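Local coordinates for protein actinorhodin polyketide putative beta-ketoacyl synthase 2 (Streptomyces coelicolor A3, PDB 1TQY) that acts as the chain length factor of the actinorhodin polyketide synthase, a beta-ketoacyl synthase relative that probably works in building the polyketide chain, at residues T387-L395 against N403-F411. Residues are numbered along the deposited sequence; the frame is centred on the assembly and turned at random.
Sequences TAPRTALVL and NSAAVLRRF
Ala392 and Leu408 exchange a reciprocal pair of backbone hydrogen bonds, Leu408 N reaching Ala392 O at 2.8 Å in a nearly straight bond (173°) and Ala392 N reaching Leu408 O at 3.0 Å. Val394 and Ala406 form the next hydrogen-bonded pair, with Val394 N to Ala406 O at 2.8 Å and the return bond from Ala406 N to Val394 O. A fifth bond, Arg410 N to Arg390 O, closes the open end of this antiparallel hairpin. The carbonyls of Arg390, Ala392, Val394, Ala406 and Leu408 each also receive a CA-H...O contact, as from Thr391 CA to Leu408 O at 3.3 Å. On its other edge, Leu393 is backbone hydrogen-bonded to Val301 and Phe303 of parallel strand 301-303 and Leu395 to Phe303, while Asp300 OD1 accepts the N-H of both Arg390 and Thr391. Buried Ser404 OG is hydrogen-bonded to Asp174 OD2.

On the face carrying Thr391, Leu393 and Leu395, Leu395 CD2 packs on Ala405 CB at 3.7 Å, and Thr391 CG2 runs beside Val407 CG2; helix 281-292 touches this side. Across the sheet, Val394 CG2 meets Leu408 CD1, with helix 345-359 against both residues.

Where Arg390 faces Arg409 and Arg410, its CG, anti to the backbone N (chi1 -151°), lies 3.5 Å from Arg410 CB. Its NH2 comes to 3.6 Å from Arg409 CD and 3.9 Å from Arg409 NE, bringing like charges close with guanidinium planes 72° apart. Arg409 NH2 is bonded to Ala292 O and Arg410 NH2 to Tyr259 O. The chemistry thus divides along the hairpin: paired N-H and C=O groups of Ala392, Val394, Ala406 and Leu408 knit its buried middle, while solvent around exposed Arg390 may ease its charge against Arg409.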
# COMPACT_ATOMS: atom_id res chain seq x y z
N THR B 387 33.17 1.68 17.00
CA THR B 387 33.67 2.83 16.26
C THR B 387 32.89 4.10 16.61
O THR B 387 33.20 5.18 16.11
CB THR B 387 33.52 2.63 14.74
OG1 THR B 387 32.13 2.73 14.39
CG2 THR B 387 34.03 1.27 14.33
N ALA B 388 31.87 3.95 17.45
CA ALA B 388 31.02 5.07 17.84
C ALA B 388 30.51 5.85 16.63
O ALA B 388 30.78 7.04 16.49
CB ALA B 388 31.78 6.01 18.78
N PRO B 389 29.75 5.17 15.74
CA PRO B 389 29.21 5.82 14.53
C PRO B 389 28.19 6.90 14.90
O PRO B 389 27.51 6.80 15.92
CB PRO B 389 28.58 4.66 13.77
CG PRO B 389 28.13 3.76 14.88
CD PRO B 389 29.31 3.77 15.82
N ARG B 390 28.09 7.93 14.06
CA ARG B 390 27.15 9.01 14.32
C ARG B 390 26.12 9.12 13.20
O ARG B 390 25.05 9.70 13.37
CB ARG B 390 27.92 10.33 14.46
CG ARG B 390 27.25 11.34 15.37
CD ARG B 390 27.59 12.78 14.98
NE ARG B 390 26.90 13.18 13.75
CZ ARG B 390 26.98 14.40 13.22
NH1 ARG B 390 27.72 15.33 13.81
NH2 ARG B 390 26.30 14.68 12.11
N THR B 391 26.46 8.57 12.04
CA THR B 391 25.57 8.61 10.89
C THR B 391 25.54 7.23 10.26
O THR B 391 26.58 6.64 9.99
CB THR B 391 26.04 9.63 9.85
OG1 THR B 391 26.04 10.94 10.43
CG2 THR B 391 25.12 9.63 8.64
N ALA B 392 24.34 6.72 10.02
CA ALA B 392 24.20 5.41 9.43
C ALA B 392 23.31 5.46 8.21
O ALA B 392 22.38 6.27 8.15
CB ALA B 392 23.61 4.44 10.46
N LEU B 393 23.63 4.63 7.22
CA LEU B 393 22.82 4.53 6.00
C LEU B 393 22.19 3.14 6.07
O LEU B 393 22.86 2.15 6.36
CB LEU B 393 23.69 4.63 4.73
CG LEU B 393 22.94 4.31 3.42
CD1 LEU B 393 21.99 5.44 3.08
CD2 LEU B 393 23.94 4.10 2.26
N VAL B 394 20.88 3.07 5.84
CA VAL B 394 20.14 1.81 5.85
C VAL B 394 19.59 1.59 4.44
O VAL B 394 19.04 2.51 3.84
CB VAL B 394 18.96 1.85 6.87
CG1 VAL B 394 18.18 0.53 6.83
CG2 VAL B 394 19.51 2.08 8.28
N LEU B 395 19.76 0.38 3.93
CA LEU B 395 19.34 0.03 2.58
C LEU B 395 18.35 -1.13 2.55
O LEU B 395 18.44 -2.05 3.36
CB LEU B 395 20.56 -0.37 1.76
CG LEU B 395 21.66 0.68 1.68
CD1 LEU B 395 22.81 0.17 0.83
CD2 LEU B 395 21.07 1.95 1.10
N ASN B 403 14.10 -0.07 -4.71
CA ASN B 403 15.25 0.38 -3.94
C ASN B 403 14.83 1.40 -2.91
O ASN B 403 14.00 2.26 -3.19
CB ASN B 403 16.30 1.02 -4.85
CG ASN B 403 16.84 0.06 -5.85
OD1 ASN B 403 17.40 -0.97 -5.49
ND2 ASN B 403 16.68 0.37 -7.12
N SER B 404 15.43 1.33 -1.73
CA SER B 404 15.10 2.27 -0.68
C SER B 404 16.30 2.51 0.21
O SER B 404 16.98 1.58 0.65
CB SER B 404 13.92 1.72 0.13
OG SER B 404 13.46 2.67 1.05
N ALA B 405 16.56 3.79 0.47
CA ALA B 405 17.68 4.17 1.31
C ALA B 405 17.24 5.19 2.36
O ALA B 405 16.37 6.02 2.10
CB ALA B 405 18.79 4.75 0.45
N ALA B 406 17.85 5.11 3.53
CA ALA B 406 17.50 6.01 4.62
C ALA B 406 18.74 6.37 5.42
O ALA B 406 19.53 5.50 5.79
CB ALA B 406 16.48 5.35 5.53
N VAL B 407 18.92 7.66 5.68
CA VAL B 407 20.07 8.09 6.45
C VAL B 407 19.62 8.55 7.83
O VAL B 407 18.69 9.34 7.96
CB VAL B 407 20.86 9.20 5.69
CG1 VAL B 407 19.90 10.07 4.94
CG2 VAL B 407 21.69 10.02 6.68
N LEU B 408 20.28 8.04 8.86
CA LEU B 408 19.95 8.37 10.25
C LEU B 408 21.11 9.07 10.93
O LEU B 408 22.27 8.89 10.56
CB LEU B 408 19.63 7.09 11.02
CG LEU B 408 18.55 6.17 10.44
CD1 LEU B 408 18.45 4.92 11.27
CD2 LEU B 408 17.22 6.90 10.42
N ARG B 409 20.80 9.88 11.95
CA ARG B 409 21.83 10.59 12.70
C ARG B 409 21.68 10.39 14.19
O ARG B 409 20.57 10.25 14.70
CB ARG B 409 21.78 12.09 12.42
CG ARG B 409 22.20 12.51 11.04
CD ARG B 409 22.96 13.82 11.11
NE ARG B 409 23.20 14.36 9.78
CZ ARG B 409 22.26 14.90 9.01
NH1 ARG B 409 21.01 14.98 9.46
NH2 ARG B 409 22.56 15.35 7.80
N ARG B 410 22.82 10.39 14.89
CA ARG B 410 22.85 10.23 16.34
C ARG B 410 22.14 11.42 16.96
O ARG B 410 22.36 12.56 16.54
CB ARG B 410 24.31 10.21 16.82
CG ARG B 410 24.65 9.17 17.88
CD ARG B 410 23.93 9.37 19.22
NE ARG B 410 22.54 8.91 19.20
CZ ARG B 410 21.79 8.76 20.29
NH1 ARG B 410 22.29 9.04 21.48
NH2 ARG B 410 20.53 8.35 20.18
N PHE B 411 21.31 11.16 17.97
CA PHE B 411 20.58 12.22 18.66
C PHE B 411 21.51 13.11 19.50
O PHE B 411 22.03 12.61 20.52
CB PHE B 411 19.49 11.62 19.56
CG PHE B 411 18.71 12.65 20.33
CD1 PHE B 411 18.78 12.71 21.72
CD2 PHE B 411 17.91 13.57 19.66
CE1 PHE B 411 18.07 13.68 22.43
CE2 PHE B 411 17.20 14.54 20.36
CZ PHE B 411 17.28 14.60 21.75